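Local coordinates for erythrocyte binding antigen 140 (Plasmodium falciparum, PDB 4GF2), which probably binds a receptor on the host red cell surface, glycophorin C with its sialic acid, through the paired Duffy-binding-like domains present here, at residues Lys545-Lys550 against Asn560-Val565; Pro477-Trp482 against Glu537-Lys542; Pro337-Pro342 against Ser409-Asp414; Lys484-Asp489 against Asp530-Glu535; Lys493-Ile498 against Ser571-Asp576. The protein carries 3 engineered substitutions. All coordinates share one frame; numbering follows the deposited sequence.

Contact 1: Lys545-Lys550 against Asn560-Val565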
# COMPACT_ATOMS: atom_id res chain seq x y z
N LYS A 545 15.54 39.83 -11.08
CA LYS A 545 14.80 39.70 -12.33
C LYS A 545 13.43 39.07 -12.09
O LYS A 545 12.43 39.50 -12.68
CB LYS A 545 15.59 38.87 -13.34
CG LYS A 545 16.79 39.61 -13.92
CD LYS A 545 17.60 38.73 -14.86
CE LYS A 545 18.70 39.53 -15.54
NZ LYS A 545 19.65 38.66 -16.29
N ASP A 546 13.38 38.05 -11.24
CA ASP A 546 12.11 37.39 -10.92
C ASP A 546 11.20 38.35 -10.16
O ASP A 546 10.01 38.46 -10.47
CB ASP A 546 12.33 36.12 -10.10
CG ASP A 546 12.83 34.95 -10.94
OD1 ASP A 546 12.85 35.07 -12.18
OD2 ASP A 546 13.19 33.90 -10.35
N LYS A 547 11.75 39.03 -9.16
CA LYS A 547 10.98 39.99 -8.38
C LYS A 547 10.29 41.00 -9.28
O LYS A 547 9.11 41.31 -9.10
CB LYS A 547 11.88 40.71 -7.37
CG LYS A 547 11.13 41.69 -6.48
CD LYS A 547 12.06 42.44 -5.54
CE LYS A 547 12.97 43.40 -6.30
NZ LYS A 547 13.86 44.17 -5.39
N ASN A 548 11.02 41.52 -10.26
CA ASN A 548 10.48 42.51 -11.18
C ASN A 548 9.35 41.95 -12.04
O ASN A 548 8.47 42.68 -12.49
CB ASN A 548 11.59 43.08 -12.08
CG ASN A 548 12.61 43.88 -11.30
OD1 ASN A 548 12.28 44.52 -10.30
ND2 ASN A 548 13.85 43.87 -11.77
N LYS A 549 9.39 40.64 -12.27
CA LYS A 549 8.33 39.96 -13.01
C LYS A 549 7.16 39.62 -12.09
O LYS A 549 6.24 38.89 -12.47
CB LYS A 549 8.87 38.69 -13.67
CG LYS A 549 9.81 38.96 -14.84
CD LYS A 549 10.85 37.86 -14.99
CE LYS A 549 10.22 36.51 -15.31
NZ LYS A 549 11.23 35.41 -15.31
N LYS A 550 7.20 40.15 -10.87
CA LYS A 550 6.10 40.04 -9.92
C LYS A 550 5.77 38.59 -9.56
O LYS A 550 4.61 38.25 -9.31
CB LYS A 550 4.85 40.75 -10.47
CG LYS A 550 5.08 42.22 -10.78
CD LYS A 550 3.81 42.89 -11.29
CE LYS A 550 4.06 44.36 -11.61
NZ LYS A 550 2.83 45.05 -12.08
N ASN A 560 9.32 43.52 -2.70
CA ASN A 560 10.06 44.77 -2.64
C ASN A 560 11.06 44.83 -1.49
O ASN A 560 11.05 45.76 -0.69
CB ASN A 560 9.09 45.95 -2.55
CG ASN A 560 9.77 47.28 -2.75
OD1 ASN A 560 10.86 47.36 -3.33
ND2 ASN A 560 9.14 48.35 -2.27
N LYS A 561 11.91 43.81 -1.40
CA LYS A 561 13.03 43.82 -0.47
C LYS A 561 14.29 43.46 -1.23
O LYS A 561 14.39 42.39 -1.82
CB LYS A 561 12.80 42.83 0.67
CG LYS A 561 11.71 43.24 1.64
CD LYS A 561 11.68 42.33 2.86
CE LYS A 561 10.65 42.79 3.88
NZ LYS A 561 10.69 41.98 5.12
N GLU A 562 15.26 44.37 -1.22
CA GLU A 562 16.52 44.14 -1.93
C GLU A 562 17.08 42.77 -1.56
O GLU A 562 17.01 42.35 -0.40
CB GLU A 562 17.53 45.24 -1.60
CG GLU A 562 18.16 45.89 -2.83
CD GLU A 562 17.15 46.61 -3.70
OE1 GLU A 562 17.05 47.85 -3.60
OE2 GLU A 562 16.46 45.93 -4.50
N ALA A 563 17.63 42.08 -2.55
CA ALA A 563 18.16 40.73 -2.36
C ALA A 563 18.98 40.61 -1.08
O ALA A 563 18.74 39.71 -0.26
CB ALA A 563 18.99 40.32 -3.56
N ASN A 564 19.95 41.50 -0.91
CA ASN A 564 20.85 41.42 0.24
C ASN A 564 20.12 41.71 1.55
O ASN A 564 20.60 41.34 2.63
CB ASN A 564 22.04 42.37 0.06
CG ASN A 564 21.63 43.80 -0.18
OD1 ASN A 564 20.46 44.16 -0.02
ND2 ASN A 564 22.59 44.64 -0.56
N VAL A 565 18.96 42.35 1.46
CA VAL A 565 18.14 42.59 2.64
C VAL A 565 17.39 41.31 3.01
O VAL A 565 17.35 40.92 4.17
CB VAL A 565 17.13 43.73 2.42
CG1 VAL A 565 16.09 43.74 3.52
CG2 VAL A 565 17.85 45.06 2.33
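Lys547 and Glu562 meet in a salt bridge, NZ of Lys547 lying 3.3 Å from OE2 of Glu562. The two side chains cross at about a right angle. Lys547 leaves its helix with CG opposite the backbone N (chi1 -178°), then bends at chi3, and this turn carries the ammonium group to the carboxylate of Glu562. On the way CD of Lys547 passes 4.1 Å from the backbone N of Asn560. Its NZ also comes within 4.0 Å of Lys561 O, a carbonyl that takes a hydrogen bond from Tyr543 OH. Glu562 starts out away from the helix, but its chain bends at chi2 and brings the carboxylate back. The polar end of Lys561 turns elsewhere, to a salt bridge with Glu569. Further out, Ala563 packs on Val540 and Tyr543 of helix 518-548. The contact lies at the surface. It joins the C-terminal part of helix 518-548 to the start of helix 563-570, a loop connection between two helices with Glu562 the N-cap residue of the second.

Contact 2: Pro477-Trp482 against Glu537-Lys542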
# COMPACT_ATOMS: atom_id res chain seq x y z
N PRO A 477 8.51 29.33 -2.62
CA PRO A 477 9.28 28.99 -3.82
C PRO A 477 10.65 28.42 -3.47
O PRO A 477 11.40 28.99 -2.69
CB PRO A 477 9.41 30.33 -4.53
CG PRO A 477 8.14 31.03 -4.19
CD PRO A 477 7.79 30.60 -2.78
N GLN A 478 10.95 27.27 -4.06
CA GLN A 478 12.17 26.53 -3.76
C GLN A 478 13.41 27.43 -3.80
O GLN A 478 14.20 27.45 -2.86
CB GLN A 478 12.33 25.38 -4.75
CG GLN A 478 13.46 24.43 -4.44
CD GLN A 478 13.44 23.22 -5.34
OE1 GLN A 478 13.28 23.34 -6.56
NE2 GLN A 478 13.59 22.04 -4.75
N PHE A 479 13.59 28.17 -4.89
CA PHE A 479 14.76 29.03 -5.04
C PHE A 479 14.94 29.97 -3.86
O PHE A 479 16.06 30.20 -3.40
CB PHE A 479 14.66 29.86 -6.32
CG PHE A 479 15.63 31.01 -6.35
CD1 PHE A 479 16.99 30.78 -6.53
CD2 PHE A 479 15.20 32.31 -6.19
CE1 PHE A 479 17.88 31.82 -6.56
CE2 PHE A 479 16.09 33.36 -6.21
CZ PHE A 479 17.43 33.12 -6.40
N LEU A 480 13.83 30.53 -3.38
CA LEU A 480 13.88 31.44 -2.24
C LEU A 480 14.36 30.71 -0.99
O LEU A 480 15.12 31.27 -0.19
CB LEU A 480 12.50 32.07 -2.00
CG LEU A 480 12.02 33.05 -3.07
CD1 LEU A 480 10.59 33.50 -2.79
CD2 LEU A 480 12.94 34.26 -3.14
N ARG A 481 13.93 29.46 -0.83
CA ARG A 481 14.38 28.66 0.30
C ARG A 481 15.86 28.38 0.18
O ARG A 481 16.59 28.41 1.18
CB ARG A 481 13.60 27.35 0.37
CG ARG A 481 12.09 27.52 0.42
CD ARG A 481 11.41 26.23 0.83
NE ARG A 481 11.96 25.06 0.16
CZ ARG A 481 11.45 24.49 -0.94
NH1 ARG A 481 10.36 24.98 -1.51
NH2 ARG A 481 12.04 23.42 -1.45
N TRP A 482 16.31 28.11 -1.04
CA TRP A 482 17.71 27.78 -1.28
C TRP A 482 18.60 29.00 -1.09
O TRP A 482 19.67 28.90 -0.50
CB TRP A 482 17.89 27.22 -2.69
CG TRP A 482 17.31 25.87 -2.85
CD1 TRP A 482 16.72 25.11 -1.88
CD2 TRP A 482 17.26 25.09 -4.05
NE1 TRP A 482 16.30 23.91 -2.40
CE2 TRP A 482 16.62 23.87 -3.73
CE3 TRP A 482 17.69 25.30 -5.36
CZ2 TRP A 482 16.41 22.88 -4.68
CZ3 TRP A 482 17.48 24.32 -6.30
CH2 TRP A 482 16.84 23.12 -5.96
N GLU A 537 26.25 36.54 -6.98
CA GLU A 537 25.83 37.37 -8.10
C GLU A 537 24.76 36.69 -8.95
O GLU A 537 23.78 37.31 -9.35
CB GLU A 537 27.03 37.73 -8.98
CG GLU A 537 27.97 38.74 -8.34
CD GLU A 537 29.20 39.00 -9.19
OE1 GLU A 537 29.48 38.19 -10.09
OE2 GLU A 537 29.87 40.02 -8.95
N LYS A 538 24.96 35.40 -9.21
CA LYS A 538 23.99 34.62 -9.98
C LYS A 538 22.62 34.69 -9.33
O LYS A 538 21.63 35.07 -9.97
CB LYS A 538 24.44 33.16 -10.09
CG LYS A 538 25.55 32.92 -11.11
CD LYS A 538 25.85 31.43 -11.24
CE LYS A 538 26.87 31.15 -12.34
NZ LYS A 538 28.22 31.70 -12.01
N GLN A 539 22.55 34.32 -8.06
CA GLN A 539 21.28 34.22 -7.35
C GLN A 539 20.63 35.58 -7.14
O GLN A 539 19.41 35.70 -7.18
CB GLN A 539 21.49 33.53 -6.01
CG GLN A 539 21.90 32.08 -6.15
CD GLN A 539 22.36 31.49 -4.84
OE1 GLN A 539 21.64 30.74 -4.19
NE2 GLN A 539 23.56 31.85 -4.43
N VAL A 540 21.45 36.60 -6.90
CA VAL A 540 20.94 37.95 -6.75
C VAL A 540 20.26 38.39 -8.04
O VAL A 540 19.21 39.04 -8.02
CB VAL A 540 22.07 38.93 -6.39
CG1 VAL A 540 21.69 40.36 -6.77
CG2 VAL A 540 22.41 38.84 -4.92
N ASP A 541 20.87 38.04 -9.17
CA ASP A 541 20.35 38.43 -10.47
C ASP A 541 18.98 37.82 -10.69
O ASP A 541 18.06 38.49 -11.17
CB ASP A 541 21.31 37.99 -11.57
CG ASP A 541 20.95 38.57 -12.92
OD1 ASP A 541 20.60 39.77 -12.99
OD2 ASP A 541 21.02 37.83 -13.93
N LYS A 542 18.83 36.54 -10.34
CA LYS A 542 17.56 35.85 -10.51
C LYS A 542 16.51 36.42 -9.56
O LYS A 542 15.38 36.67 -9.96
CB LYS A 542 17.73 34.35 -10.26
CG LYS A 542 16.41 33.58 -10.24
CD LYS A 542 16.63 32.09 -10.07
CE LYS A 542 15.31 31.37 -9.81
NZ LYS A 542 14.36 31.49 -10.94
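Phe479 and Lys542 join two long helices, 478-508 and 518-548, in the helical bundle of a Duffy-binding-like domain. The tight part is the Phe479 ring. CD of Lys542 sits over the centre of one ring face, 3.7 Å from the centroid and 9° off the normal, a CH-pi contact. CE of Lys542 follows, 3.5 Å from Phe479 CG. The two side chains run past each other in opposite directions, so the aliphatic chain of the lysine lies along the ring. With CG anti to the backbone N (chi1 165°), the Phe479 ring reaches Gln539 and Lys542 of the other helix. Gln539 comes at the edge, its CB 4.0 Å from Phe479 CE1. The looser part is polar. NZ of Lys542 is too far from the ring for more than a weak cation-pi attraction, and the bend at chi4 turns it to a salt bridge with Asp546. The amide of Gln539 likewise bonds elsewhere, its NE2 to Glu535 O. At the ring edge, near its plane, Phe479 CZ stands 3.3 Å from Gln539 O.

Contact 3: Pro337-Pro342 against Ser409-Asp414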
# COMPACT_ATOMS: atom_id res chain seq x y z
N PRO A 337 18.03 30.10 -15.10
CA PRO A 337 19.36 30.70 -14.92
C PRO A 337 19.46 31.48 -13.61
O PRO A 337 18.51 32.15 -13.22
CB PRO A 337 19.48 31.64 -16.12
CG PRO A 337 18.09 31.97 -16.49
CD PRO A 337 17.29 30.72 -16.21
N GLY A 338 20.60 31.37 -12.94
CA GLY A 338 20.84 32.08 -11.69
C GLY A 338 20.65 31.21 -10.46
O GLY A 338 20.97 31.61 -9.35
N THR A 339 20.12 30.01 -10.67
CA THR A 339 19.85 29.08 -9.57
C THR A 339 21.11 28.35 -9.13
O THR A 339 21.93 27.95 -9.96
CB THR A 339 18.79 28.03 -9.99
OG1 THR A 339 17.54 28.69 -10.26
CG2 THR A 339 18.59 27.00 -8.89
N CYS A 340 21.27 28.18 -7.83
CA CYS A 340 22.38 27.41 -7.29
C CYS A 340 21.86 26.27 -6.42
O CYS A 340 21.23 26.49 -5.39
CB CYS A 340 23.33 28.31 -6.49
SG CYS A 340 24.30 29.44 -7.52
N GLU A 341 22.12 25.04 -6.85
CA GLU A 341 21.65 23.86 -6.14
C GLU A 341 22.43 23.69 -4.85
O GLU A 341 23.66 23.73 -4.86
CB GLU A 341 21.81 22.63 -7.04
CG GLU A 341 21.19 21.36 -6.48
CD GLU A 341 21.38 20.18 -7.42
OE1 GLU A 341 22.12 20.32 -8.42
OE2 GLU A 341 20.80 19.10 -7.15
N PRO A 342 21.73 23.51 -3.72
CA PRO A 342 22.44 23.26 -2.46
C PRO A 342 23.07 21.88 -2.45
O PRO A 342 22.50 20.94 -3.01
CB PRO A 342 21.32 23.34 -1.41
CG PRO A 342 20.17 24.00 -2.09
CD PRO A 342 20.28 23.63 -3.52
N SER A 409 7.57 20.56 -9.13
CA SER A 409 8.01 21.95 -9.23
C SER A 409 9.50 22.08 -8.94
O SER A 409 10.07 23.15 -9.10
CB SER A 409 7.22 22.82 -8.26
OG SER A 409 7.41 22.39 -6.93
N ASP A 410 10.12 20.98 -8.52
CA ASP A 410 11.56 20.96 -8.25
C ASP A 410 12.34 21.47 -9.45
O ASP A 410 12.09 21.09 -10.59
CB ASP A 410 12.03 19.55 -7.89
CG ASP A 410 13.53 19.46 -7.77
OD1 ASP A 410 14.09 20.02 -6.81
OD2 ASP A 410 14.17 18.81 -8.64
N ILE A 411 13.32 22.34 -9.18
CA ILE A 411 14.08 23.00 -10.24
C ILE A 411 15.07 22.07 -10.94
O ILE A 411 15.34 22.24 -12.13
CB ILE A 411 14.85 24.21 -9.67
CG1 ILE A 411 13.87 25.31 -9.27
CG2 ILE A 411 15.84 24.75 -10.70
CD1 ILE A 411 14.52 26.49 -8.58
N ILE A 412 15.61 21.10 -10.21
CA ILE A 412 16.72 20.29 -10.72
C ILE A 412 16.28 19.28 -11.78
O ILE A 412 16.90 19.18 -12.84
CB ILE A 412 17.44 19.53 -9.60
CG1 ILE A 412 17.87 20.49 -8.49
CG2 ILE A 412 18.66 18.81 -10.15
CD1 ILE A 412 18.77 21.62 -8.94
N LYS A 413 15.23 18.53 -11.50
CA LYS A 413 14.74 17.51 -12.42
C LYS A 413 15.87 16.55 -12.77
O LYS A 413 16.12 16.26 -13.94
CB LYS A 413 14.21 18.16 -13.70
CG LYS A 413 13.08 19.14 -13.49
CD LYS A 413 11.87 18.47 -12.87
CE LYS A 413 10.62 19.34 -13.00
NZ LYS A 413 9.44 18.69 -12.39
N ASP A 414 16.55 16.07 -11.74
CA ASP A 414 17.65 15.13 -11.92
C ASP A 414 17.10 13.74 -12.20
O ASP A 414 15.90 13.51 -12.14
CB ASP A 414 18.52 15.08 -10.66
CG ASP A 414 17.81 14.40 -9.51
OD1 ASP A 414 16.61 14.69 -9.31
OD2 ASP A 414 18.44 13.58 -8.81
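Two irregular loops of a Duffy-binding-like domain meet here, each leading into a helix, and the first carries half of the Cys328-Cys340 disulfide. Glu341 and Ile412 form the closer pair. Their side chains cross at about a right angle. CD1 of Ile412 lies 3.3 Å from CD of Glu341, and CG1 of Ile412 is 3.5 Å from OE2 of Glu341. The glutamate is extended, with CG opposite the backbone N (chi1 -173°), so its stem and carboxylate pass across the end of the isoleucine. Glu341 OE1 has a weak hydrogen bond with Asn327 ND2. Thr339 and Ile411 meet tip to tip instead, their CG2 methyls 4.0 Å apart. The Thr339 hydroxyl is hydrogen-bonded to Phe336 O. Asp410 shapes the second loop through an Asx motif: OD2 accepts from Lys413 N at 3.1 Å, nearly straight at 168°. Arg345 forms salt bridges with both Asp410 and Asp414, and so ties the loop to helix 343-346. Asp414 is the N-cap residue of helix 415-427. Trp482 of helix 478-508 touches Thr339, Pro342 and Ile412. Lys542 of helix 518-548 also reaches Thr339, and Gln539 lies against Cys340. The contact is thus buried where the loops meet these two long helices.

Contact 4: Lys484-Asp489 against Asp530-Glu535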
# COMPACT_ATOMS: atom_id res chain seq x y z
N LYS A 484 18.26 31.56 0.83
CA LYS A 484 18.48 31.75 2.26
C LYS A 484 19.42 30.68 2.82
O LYS A 484 20.29 30.97 3.64
CB LYS A 484 17.15 31.73 3.02
CG LYS A 484 17.20 30.90 4.30
CD LYS A 484 15.95 31.10 5.14
CE LYS A 484 15.65 29.86 5.98
NZ LYS A 484 16.83 29.42 6.78
N GLU A 485 19.24 29.44 2.38
CA GLU A 485 20.10 28.34 2.81
C GLU A 485 21.54 28.66 2.44
O GLU A 485 22.47 28.37 3.20
CB GLU A 485 19.66 27.02 2.16
CG GLU A 485 20.39 25.78 2.69
CD GLU A 485 19.96 24.50 1.99
OE1 GLU A 485 19.00 24.54 1.19
OE2 GLU A 485 20.58 23.44 2.25
N TRP A 486 21.73 29.25 1.27
CA TRP A 486 23.06 29.63 0.81
C TRP A 486 23.64 30.72 1.71
O TRP A 486 24.81 30.66 2.08
CB TRP A 486 22.99 30.12 -0.64
CG TRP A 486 24.30 30.62 -1.16
CD1 TRP A 486 25.19 29.93 -1.92
CD2 TRP A 486 24.85 31.93 -0.97
NE1 TRP A 486 26.27 30.73 -2.21
CE2 TRP A 486 26.09 31.96 -1.64
CE3 TRP A 486 24.43 33.08 -0.29
CZ2 TRP A 486 26.91 33.08 -1.65
CZ3 TRP A 486 25.24 34.19 -0.30
CH2 TRP A 486 26.47 34.19 -0.98
N GLY A 487 22.81 31.69 2.06
CA GLY A 487 23.22 32.77 2.94
C GLY A 487 23.77 32.23 4.25
O GLY A 487 24.92 32.52 4.62
N ASP A 488 22.96 31.45 4.96
CA ASP A 488 23.38 30.88 6.24
C ASP A 488 24.67 30.08 6.08
O ASP A 488 25.54 30.12 6.95
CB ASP A 488 22.28 29.98 6.81
CG ASP A 488 21.10 30.77 7.34
OD1 ASP A 488 21.28 31.95 7.68
OD2 ASP A 488 19.99 30.20 7.41
N ASP A 489 24.77 29.35 4.97
CA ASP A 489 25.95 28.54 4.71
C ASP A 489 27.17 29.42 4.49
O ASP A 489 28.25 29.13 4.99
CB ASP A 489 25.72 27.65 3.48
CG ASP A 489 26.93 26.80 3.15
OD1 ASP A 489 27.24 25.87 3.92
OD2 ASP A 489 27.57 27.05 2.10
N ASP A 530 36.01 34.42 -3.95
CA ASP A 530 35.68 34.76 -5.33
C ASP A 530 34.62 33.80 -5.87
O ASP A 530 33.71 34.20 -6.59
CB ASP A 530 36.92 34.73 -6.22
CG ASP A 530 37.90 35.86 -5.90
OD1 ASP A 530 37.49 36.83 -5.23
OD2 ASP A 530 39.07 35.77 -6.32
N LEU A 531 34.74 32.53 -5.50
CA LEU A 531 33.78 31.52 -5.92
C LEU A 531 32.40 31.85 -5.35
O LEU A 531 31.39 31.75 -6.05
CB LEU A 531 34.22 30.13 -5.48
CG LEU A 531 33.21 29.01 -5.73
CD1 LEU A 531 32.92 28.86 -7.22
CD2 LEU A 531 33.71 27.69 -5.15
N LYS A 532 32.37 32.23 -4.08
CA LYS A 532 31.11 32.53 -3.42
C LYS A 532 30.52 33.82 -3.99
O LYS A 532 29.30 33.98 -4.05
CB LYS A 532 31.30 32.66 -1.90
CG LYS A 532 31.94 31.45 -1.24
CD LYS A 532 31.17 30.16 -1.47
CE LYS A 532 29.86 30.13 -0.69
NZ LYS A 532 29.13 28.85 -0.88
N LYS A 533 31.39 34.73 -4.41
CA LYS A 533 30.96 35.99 -4.99
C LYS A 533 30.18 35.76 -6.27
O LYS A 533 29.15 36.39 -6.50
CB LYS A 533 32.16 36.90 -5.27
CG LYS A 533 31.79 38.23 -5.90
CD LYS A 533 33.02 39.08 -6.18
CE LYS A 533 32.66 40.35 -6.94
NZ LYS A 533 31.74 41.23 -6.17
N SER A 534 30.67 34.86 -7.12
CA SER A 534 29.96 34.55 -8.36
C SER A 534 28.62 33.87 -8.07
O SER A 534 27.62 34.17 -8.72
CB SER A 534 30.83 33.68 -9.28
OG SER A 534 31.28 32.50 -8.64
N GLU A 535 28.60 32.98 -7.08
CA GLU A 535 27.38 32.30 -6.70
C GLU A 535 26.35 33.32 -6.23
O GLU A 535 25.18 33.28 -6.61
CB GLU A 535 27.64 31.30 -5.57
CG GLU A 535 28.54 30.15 -5.96
CD GLU A 535 28.91 29.28 -4.77
OE1 GLU A 535 28.49 29.61 -3.64
OE2 GLU A 535 29.63 28.28 -4.96
O HOH W 1 27.10 29.07 0.88
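Trp486 NE1 donates to Glu535 OE1 at 2.9 Å, with an N-H...O angle of 169°. The acceptor lies in the indole plane. It is approached on the anti side of the carboxylate, 20° out of the carboxylate plane. Lys532 NZ uses the syn lone pair of the same oxygen at 2.9 Å, in a salt bridge within its own helix. Two donors therefore hold Glu535 OE1. Lys532 bends at chi2 and chi3, which curls its ammonium group back to Glu535 and toward the other helix. There it makes a long salt bridge with Asp489, NZ to OD2 3.8 Å. One water joins this group. It accepts from Lys532 NZ and donates to Trp486 O, and it lies above one face of the indole, offset toward its rim. It is modelled unusually close to Asp489 OD2, so that bond is doubtful. Asp489 OD2 also accepts from Trp326 NE1. At the same edge of the indole, next along from NE1, Trp486 CZ2 is 3.5 Å from Lys532 O. Trp326 meets Trp486 edge to face, and Phe490 lies nearly parallel to it. The helix segments run antiparallel, at 160°, with axes 12.0 Å apart, a gap spanned by side chains. Lys532 lies between two acids, which should favour its charged form and offset the negative charges of Asp489 and Glu535 in this buried place.

Contact 5: Lys493-Ile498 against Ser571-Asp576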
# COMPACT_ATOMS: atom_id res chain seq x y z
N LYS A 493 30.43 29.66 7.12
CA LYS A 493 31.77 29.26 6.70
C LYS A 493 32.72 30.45 6.69
O LYS A 493 33.93 30.29 6.85
CB LYS A 493 31.73 28.59 5.32
CG LYS A 493 30.83 27.36 5.24
CD LYS A 493 31.04 26.42 6.42
CE LYS A 493 30.05 25.26 6.39
NZ LYS A 493 30.17 24.40 7.60
N ARG A 494 32.17 31.65 6.52
CA ARG A 494 32.98 32.85 6.60
C ARG A 494 33.45 33.04 8.03
O ARG A 494 34.64 33.26 8.28
CB ARG A 494 32.19 34.08 6.13
CG ARG A 494 33.00 35.36 6.17
CD ARG A 494 32.19 36.55 5.67
NE ARG A 494 32.82 37.82 6.02
CZ ARG A 494 33.75 38.43 5.28
NH1 ARG A 494 34.17 37.90 4.14
NH2 ARG A 494 34.26 39.58 5.70
N LYS A 495 32.52 32.95 8.98
CA LYS A 495 32.87 33.01 10.39
C LYS A 495 33.98 32.02 10.70
O LYS A 495 34.96 32.35 11.35
CB LYS A 495 31.65 32.70 11.27
CG LYS A 495 30.82 33.92 11.66
CD LYS A 495 30.17 33.72 13.03
CE LYS A 495 29.29 32.48 13.07
NZ LYS A 495 28.12 32.57 12.16
N GLU A 496 33.80 30.79 10.22
CA GLU A 496 34.77 29.73 10.44
C GLU A 496 36.15 30.14 9.93
O GLU A 496 37.15 29.99 10.64
CB GLU A 496 34.32 28.45 9.74
CG GLU A 496 35.24 27.26 9.95
CD GLU A 496 34.71 26.00 9.28
OE1 GLU A 496 33.60 26.05 8.71
OE2 GLU A 496 35.40 24.97 9.34
N LYS A 497 36.20 30.67 8.72
CA LYS A 497 37.46 31.05 8.09
C LYS A 497 38.12 32.24 8.79
O LYS A 497 39.35 32.34 8.82
CB LYS A 497 37.26 31.33 6.61
CG LYS A 497 37.29 30.07 5.75
CD LYS A 497 36.65 30.29 4.39
CE LYS A 497 37.00 29.16 3.44
NZ LYS A 497 36.69 27.82 3.99
N ILE A 498 37.31 33.14 9.33
CA ILE A 498 37.83 34.24 10.13
C ILE A 498 38.50 33.70 11.39
O ILE A 498 39.62 34.07 11.72
CB ILE A 498 36.73 35.24 10.53
CG1 ILE A 498 36.31 36.08 9.32
CG2 ILE A 498 37.22 36.15 11.65
CD1 ILE A 498 35.27 37.13 9.64
N SER A 571 18.21 34.89 6.81
CA SER A 571 19.40 34.15 7.19
C SER A 571 19.92 34.59 8.56
O SER A 571 20.67 35.56 8.67
CB SER A 571 20.51 34.33 6.15
OG SER A 571 20.10 33.82 4.89
N LYS A 572 19.51 33.87 9.61
CA LYS A 572 19.96 34.15 10.97
C LYS A 572 21.48 34.31 11.03
O LYS A 572 22.00 35.25 11.62
CB LYS A 572 19.55 33.03 11.91
CG LYS A 572 18.20 33.20 12.58
CD LYS A 572 18.04 32.21 13.72
CE LYS A 572 16.58 31.95 14.07
NZ LYS A 572 16.45 30.87 15.09
N GLU A 573 22.18 33.36 10.41
CA GLU A 573 23.64 33.31 10.47
C GLU A 573 24.29 34.59 9.96
O GLU A 573 25.45 34.86 10.26
CB GLU A 573 24.14 32.13 9.64
CG GLU A 573 25.48 31.58 10.09
CD GLU A 573 25.37 30.72 11.34
OE1 GLU A 573 24.27 30.69 11.94
OE2 GLU A 573 26.37 30.09 11.72
N CYS A 574 23.55 35.37 9.19
CA CYS A 574 24.06 36.62 8.63
C CYS A 574 23.58 37.84 9.42
O CYS A 574 23.77 38.98 9.00
CB CYS A 574 23.64 36.76 7.17
SG CYS A 574 23.94 35.30 6.17
N LYS A 575 22.94 37.60 10.56
CA LYS A 575 22.37 38.67 11.37
C LYS A 575 23.40 39.75 11.70
O LYS A 575 23.05 40.92 11.83
CB LYS A 575 21.79 38.11 12.67
CG LYS A 575 21.27 39.16 13.63
CD LYS A 575 20.92 38.57 14.99
CE LYS A 575 20.58 39.66 15.99
NZ LYS A 575 20.38 39.12 17.36
N ASP A 576 24.66 39.34 11.81
CA ASP A 576 25.71 40.25 12.25
C ASP A 576 26.60 40.68 11.10
O ASP A 576 27.69 41.23 11.31
CB ASP A 576 26.57 39.57 13.33
CG ASP A 576 26.05 38.19 13.70
OD1 ASP A 576 26.35 37.22 12.96
OD2 ASP A 576 25.34 38.07 14.72
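The turn after helix 563-570 is tied to helix 478-508 by the Cys491-Cys574 disulfide. Lys495 and Glu573 make the direct contact between the two segments. NZ of Lys495 lies 3.1 Å from OE2 of Glu573. This is a salt bridge, and its hydrogen bond is weak. The ammonium group also stands close to the stem of the glutamate, 3.5 Å from Glu573 CG. The lysine gets there by folding: its chain bends at chi2, chi3 and chi4, so NZ folds back along the helix to Glu573. Glu573 also bends, at chi2 (77°), which brings its carboxylate to the lysine. Asp576 adds another negative group nearby, its OD1 5.0 Å from Lys495 NZ. That is too far for contact, but it may add to the attraction. The turn itself has a short 3-10 segment, in which Cys574 N bonds to Ser571 O at 2.9 Å. The pairing is a surface one, and the disulfide is the covalent tie beside it. Asp488 OD1 accepts from Glu573 N, and Ser571 OG bonds to Lys484 O, so the turn is pinned one level back along helix 478-508. On another side of that helix, Lys493 and Lys497 pack on Trp528 and Tyr525 of helix 518-548.

How the contacts relate
Contacts 2 and 4 are successive levels of the pairing between helices 478-508 and 518-548, their centres 10 Å apart. They touch where Gln539 NE2 lies 3.6 Å from Trp486 CD1. Contact 3 packs its loops against the first level, and Gln478 OE1 is 2.8 Å from Ile411 N, a probable hydrogen bond. Contact 1 continues from the end of helix 518-548, with Ala563 CB 4.0 Å from Val540 CG2. Contact 5 follows contact 4 along helix 478-508, their centres 11 Å apart, and Asp488 bridges them. Contacts 3 and 5 are the most distant pair, about 24 Å between centres. All five lie on the same side of the chain's centre.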